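Local coordinates for protein branched-chain-amino-acid aminotransferase (Pseudomonas sp. UW4, PDB 6JIF) that catalyses the reversible transfer of the amino group between branched-chain amino acids and 2-oxoglutarate, with pyridoxal-5'-phosphate as cofactor, as a class IV aminotransferase, at residues Y338-L341 against T342-T346; L321-F324 against H325-E329. One frame throughout, in Å; residues are numbered along the deposited sequence.

Interaction 1 (Y338-L341 against T342-T346); sequences YKEL and TGVQT
Tyr-338 turns CG anti to its own N (chi1 179°), which carries the ring along the helix to Thr-342, one turn on; there a chi1 of 64° sets OG1 between N and the carbonyl carbon and leaves CG2 to face the tyrosine. The methyl sits over one face of the ring, 3.7 Å from CG2 to the ring centroid and 14° off the normal, a CH-pi contact. On its other branch Thr-342 OG1 donates to Tyr-338 O at 2.8 Å. That oxygen also takes the helical bond from Thr-342 N, and the two donors reach it from opposite faces of the carbonyl plane, so a beta-branched threonine serves ring and backbone at once. Thr-346 repeats the habit a turn later, with OG1 3.0 Å from Thr-342 O.

On another side of the helix Gln-345 sends an extended chain back across Leu-341, its NE2 3.8 Å from Leu-341 CG, while its own N bonds Leu-341 O at 3.0 Å. With an alanine here, the branched end of Leu-341 would probably lose its amide cover and a gap would open beside Phe-94. At Gly-343 a CB would sit tightly, about 3.1 Å from Lys-339 O, which is consistent with a glycine there.

This last part of helix 332-346 is covered on several sides: Leu-341 is buried against Thr-268, Leu-272 and Leu-275 of helix 267-278, Tyr-338, Leu-341 and Thr-342 rest on Val-308 of strand 308-317, Val-344 lies against Ile-349 and Ala-351, and Leu-341 and Gln-345 meet Phe-94 of strand 91-94.

Interaction 2 (L321-F324 against H325-E329); sequences LHVF and HSETE
Val-323 and Glu-327 make the closer-packed part of this turn: Val-323 points toward the returning chain and divides its methyls over it, CG1 lying 3.6 Å from Ser-326 N and CG2 3.9 Å from Glu-327 CG. A short beta-branched residue suits a strand end that must cover backbone and side chain together. The glutamate bends at chi2 (-84°), which swings its carboxylate back over the strand, where OE1 comes 3.7 Å from Leu-321 CD2. Leucine and glutamate approach from opposite directions, meeting through van der Waals contact alone, while the polar need of OE1 is met by Asn-186.

The outer side is looser. The His-325 side chain leads away from the strand, and its exposed ring has Glu-329 O at its edge, in plane. Phe-324 instead turns its ring inward, onto Phe-297, Ala-300, Ile-312 and Ile-315.

Beyond the bend, Ser-326 OG accepts from Thr-328 N at 2.9 Å and from Glu-329 N at 3.0 Å, a pair of bonds that lets one small hydroxyl order the exposed loop. Together they form an ST turn and ST motif, following strand 320-323 in the loop that leads to helix 332-346.

How the interactions relate
Both contacts belong to one run of chain: interaction 2 closes strand 320-323 and turns into the loop, and interaction 1 occupies the later part of helix 332-346 that follows. Their centres are 24 Å apart and their nearest atoms about 12 Å, without touching. Strand 308-317 links them, pairing antiparallel with strand 320-323 and offering Val-308 to the helix. They differ in depth: the centre of interaction 2, a surface turn, lies about 25 Å from the chain centre, that of interaction 1 about 16 Å. The side chain of Leu-341 comes about 8 Å from the bound pyridoxal-5'-phosphate. Leu-341 touches Thr-268, a residue of the cofactor pocket, and so stands behind it in the second shell.

Interaction 1 (Y338-L341 against T342-T346)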
loop_
_atom_site.group_PDB
_atom_site.type_symbol
_atom_site.label_atom_id
_atom_site.label_comp_id
_atom_site.label_asym_id
_atom_site.label_seq_id
_atom_site.Cartn_x
_atom_site.Cartn_y
_atom_site.Cartn_z
ATOM N N TYR B 338 8.297 29.002 11.920
ATOM C CA TYR B 338 8.842 28.896 10.575
ATOM C C TYR B 338 10.203 29.601 10.471
ATOM O O TYR B 338 11.144 29.078 9.854
ATOM C CB TYR B 338 7.849 29.517 9.614
ATOM C CG TYR B 338 8.299 29.504 8.200
ATOM C CD1 TYR B 338 8.110 28.375 7.429
ATOM C CD2 TYR B 338 8.882 30.642 7.623
ATOM C CE1 TYR B 338 8.491 28.357 6.122
ATOM C CE2 TYR B 338 9.286 30.633 6.294
ATOM C CZ TYR B 338 9.079 29.488 5.549
ATOM O OH TYR B 338 9.485 29.443 4.232
ATOM N N LYS B 339 10.317 30.769 11.079
ATOM C CA LYS B 339 11.582 31.516 11.052
ATOM C C LYS B 339 12.693 30.688 11.690
ATOM O O LYS B 339 13.794 30.571 11.143
ATOM C CB LYS B 339 11.427 32.835 11.778
ATOM C CG LYS B 339 12.760 33.653 11.759
ATOM C CD LYS B 339 12.596 35.111 12.206
ATOM C CE LYS B 339 12.705 35.261 13.715
ATOM N NZ LYS B 339 11.499 35.978 14.321
ATOM N N GLU B 340 12.400 30.092 12.847
ATOM C CA GLU B 340 13.424 29.341 13.572
ATOM C C GLU B 340 13.869 28.113 12.776
ATOM O O GLU B 340 15.086 27.838 12.623
ATOM C CB GLU B 340 12.879 28.943 14.950
ATOM C CG GLU B 340 13.902 28.229 15.845
ATOM C CD GLU B 340 15.038 29.160 16.366
ATOM O OE1 GLU B 340 14.960 30.413 16.231
ATOM O OE2 GLU B 340 16.015 28.639 17.007
ATOM N N LEU B 341 12.903 27.378 12.241
ATOM C CA LEU B 341 13.208 26.126 11.567
ATOM C C LEU B 341 13.947 26.375 10.258
ATOM O O LEU B 341 14.969 25.735 9.981
ATOM C CB LEU B 341 11.923 25.328 11.329
ATOM C CG LEU B 341 12.287 24.021 10.573
ATOM C CD1 LEU B 341 13.385 23.173 11.335
ATOM C CD2 LEU B 341 11.047 23.161 10.334
ATOM N N THR B 342 13.461 27.306 9.440
ATOM C CA THR B 342 14.189 27.628 8.204
ATOM C C THR B 342 15.560 28.246 8.482
ATOM O O THR B 342 16.501 28.021 7.712
ATOM C CB THR B 342 13.337 28.552 7.321
ATOM O OG1 THR B 342 13.109 29.829 7.985
ATOM C CG2 THR B 342 11.988 27.855 7.047
ATOM N N GLY B 343 15.697 29.014 9.570
ATOM C CA GLY B 343 17.006 29.557 9.910
ATOM C C GLY B 343 18.007 28.465 10.257
ATOM O O GLY B 343 19.174 28.535 9.851
ATOM N N VAL B 344 17.566 27.449 11.003
ATOM C CA VAL B 344 18.473 26.347 11.308
ATOM C C VAL B 344 18.804 25.559 10.044
ATOM O O VAL B 344 19.986 25.278 9.762
ATOM C CB VAL B 344 17.874 25.477 12.413
ATOM C CG1 VAL B 344 18.632 24.129 12.493
ATOM C CG2 VAL B 344 17.891 26.274 13.742
ATOM N N GLN B 345 17.788 25.287 9.211
ATOM C CA GLN B 345 18.029 24.510 7.989
ATOM C C GLN B 345 19.078 25.185 7.096
ATOM O O GLN B 345 20.002 24.516 6.596
ATOM C CB GLN B 345 16.699 24.292 7.244
ATOM C CG GLN B 345 15.789 23.358 7.943
ATOM C CD GLN B 345 14.392 23.367 7.357
ATOM O OE1 GLN B 345 13.947 24.366 6.769
ATOM N NE2 GLN B 345 13.687 22.263 7.530
ATOM N N THR B 346 19.010 26.517 6.934
ATOM C CA THR B 346 19.920 27.203 6.025
ATOM C C THR B 346 21.227 27.699 6.641
ATOM O O THR B 346 22.040 28.269 5.912
ATOM C CB THR B 346 19.210 28.404 5.372
ATOM O OG1 THR B 346 18.805 29.332 6.390
ATOM C CG2 THR B 346 18.005 27.900 4.656
#

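Interaction 2 (L321-F324 against H325-E329)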
loop_
_atom_site.group_PDB
_atom_site.type_symbol
_atom_site.label_atom_id
_atom_site.label_comp_id
_atom_site.label_asym_id
_atom_site.label_seq_id
_atom_site.Cartn_x
_atom_site.Cartn_y
_atom_site.Cartn_z
ATOM N N LEU B 321 -16.906 25.814 8.206
ATOM C CA LEU B 321 -15.492 26.154 8.177
ATOM C C LEU B 321 -15.125 26.747 9.529
ATOM O O LEU B 321 -15.696 27.764 9.936
ATOM C CB LEU B 321 -15.231 27.168 7.052
ATOM C CG LEU B 321 -13.731 27.429 6.892
ATOM C CD1 LEU B 321 -12.945 26.219 6.221
ATOM C CD2 LEU B 321 -13.535 28.723 6.126
ATOM N N HIS B 322 -14.233 26.103 10.249
ATOM C CA HIS B 322 -13.696 26.650 11.491
ATOM C C HIS B 322 -12.411 27.392 11.171
ATOM O O HIS B 322 -11.412 26.757 10.823
ATOM C CB HIS B 322 -13.397 25.565 12.543
ATOM C CG HIS B 322 -12.947 26.138 13.863
ATOM N ND1 HIS B 322 -13.821 26.351 14.912
ATOM C CD2 HIS B 322 -11.740 26.601 14.281
ATOM C CE1 HIS B 322 -13.174 26.935 15.908
ATOM N NE2 HIS B 322 -11.911 27.089 15.555
ATOM N N VAL B 323 -12.389 28.702 11.411
ATOM C CA VAL B 323 -11.178 29.506 11.198
ATOM C C VAL B 323 -10.513 29.785 12.539
ATOM O O VAL B 323 -11.156 30.353 13.427
ATOM C CB VAL B 323 -11.523 30.822 10.470
ATOM C CG1 VAL B 323 -10.290 31.747 10.402
ATOM C CG2 VAL B 323 -11.971 30.487 9.092
ATOM N N PHE B 324 -9.197 29.479 12.666
ATOM C CA PHE B 324 -8.510 29.606 13.965
ATOM C C PHE B 324 -8.122 31.058 14.225
ATOM O O PHE B 324 -8.385 31.624 15.308
ATOM C CB PHE B 324 -7.254 28.704 14.036
ATOM C CG PHE B 324 -7.557 27.206 13.883
ATOM C CD1 PHE B 324 -7.916 26.450 14.973
ATOM C CD2 PHE B 324 -7.507 26.615 12.632
ATOM C CE1 PHE B 324 -8.224 25.109 14.829
ATOM C CE2 PHE B 324 -7.784 25.287 12.445
ATOM C CZ PHE B 324 -8.157 24.515 13.543
ATOM N N HIS B 325 -7.378 31.629 13.281
ATOM C CA HIS B 325 -6.810 32.967 13.383
ATOM C C HIS B 325 -7.297 33.875 12.275
ATOM O O HIS B 325 -7.805 34.956 12.552
ATOM C CB HIS B 325 -5.265 32.855 13.330
ATOM C CG HIS B 325 -4.556 34.181 13.293
ATOM N ND1 HIS B 325 -4.453 34.997 14.402
ATOM C CD2 HIS B 325 -3.885 34.816 12.300
ATOM C CE1 HIS B 325 -3.770 36.090 14.089
ATOM N NE2 HIS B 325 -3.410 36.001 12.819
ATOM N N SER B 326 -7.186 33.434 11.026
ATOM C CA SER B 326 -7.426 34.302 9.882
ATOM C C SER B 326 -7.403 33.484 8.604
ATOM O O SER B 326 -6.612 32.547 8.472
ATOM C CB SER B 326 -6.318 35.368 9.791
ATOM O OG SER B 326 -6.504 36.190 8.665
ATOM N N GLU B 327 -8.195 33.926 7.629
ATOM C CA GLU B 327 -8.101 33.388 6.277
ATOM C C GLU B 327 -7.025 34.084 5.452
ATOM O O GLU B 327 -6.732 33.626 4.337
ATOM C CB GLU B 327 -9.458 33.517 5.575
ATOM C CG GLU B 327 -10.521 32.572 6.147
ATOM C CD GLU B 327 -10.400 31.196 5.525
ATOM O OE1 GLU B 327 -11.087 30.989 4.491
ATOM O OE2 GLU B 327 -9.630 30.344 6.065
ATOM N N THR B 328 -6.450 35.197 5.961
ATOM C CA THR B 328 -5.578 36.032 5.149
ATOM C C THR B 328 -4.196 36.258 5.752
ATOM O O THR B 328 -3.288 36.657 5.013
ATOM C CB THR B 328 -6.211 37.429 4.942
ATOM O OG1 THR B 328 -6.418 38.005 6.224
ATOM C CG2 THR B 328 -7.626 37.380 4.225
ATOM N N GLU B 329 -4.012 36.028 7.050
ATOM C CA GLU B 329 -2.761 36.355 7.709
ATOM C C GLU B 329 -2.296 35.167 8.540
ATOM O O GLU B 329 -3.094 34.538 9.237
ATOM C CB GLU B 329 -2.901 37.564 8.638
ATOM C CG GLU B 329 -3.499 38.808 7.967
ATOM C CD GLU B 329 -2.976 40.037 8.598
ATOM O OE1 GLU B 329 -2.031 40.635 8.030
ATOM O OE2 GLU B 329 -3.478 40.374 9.694
#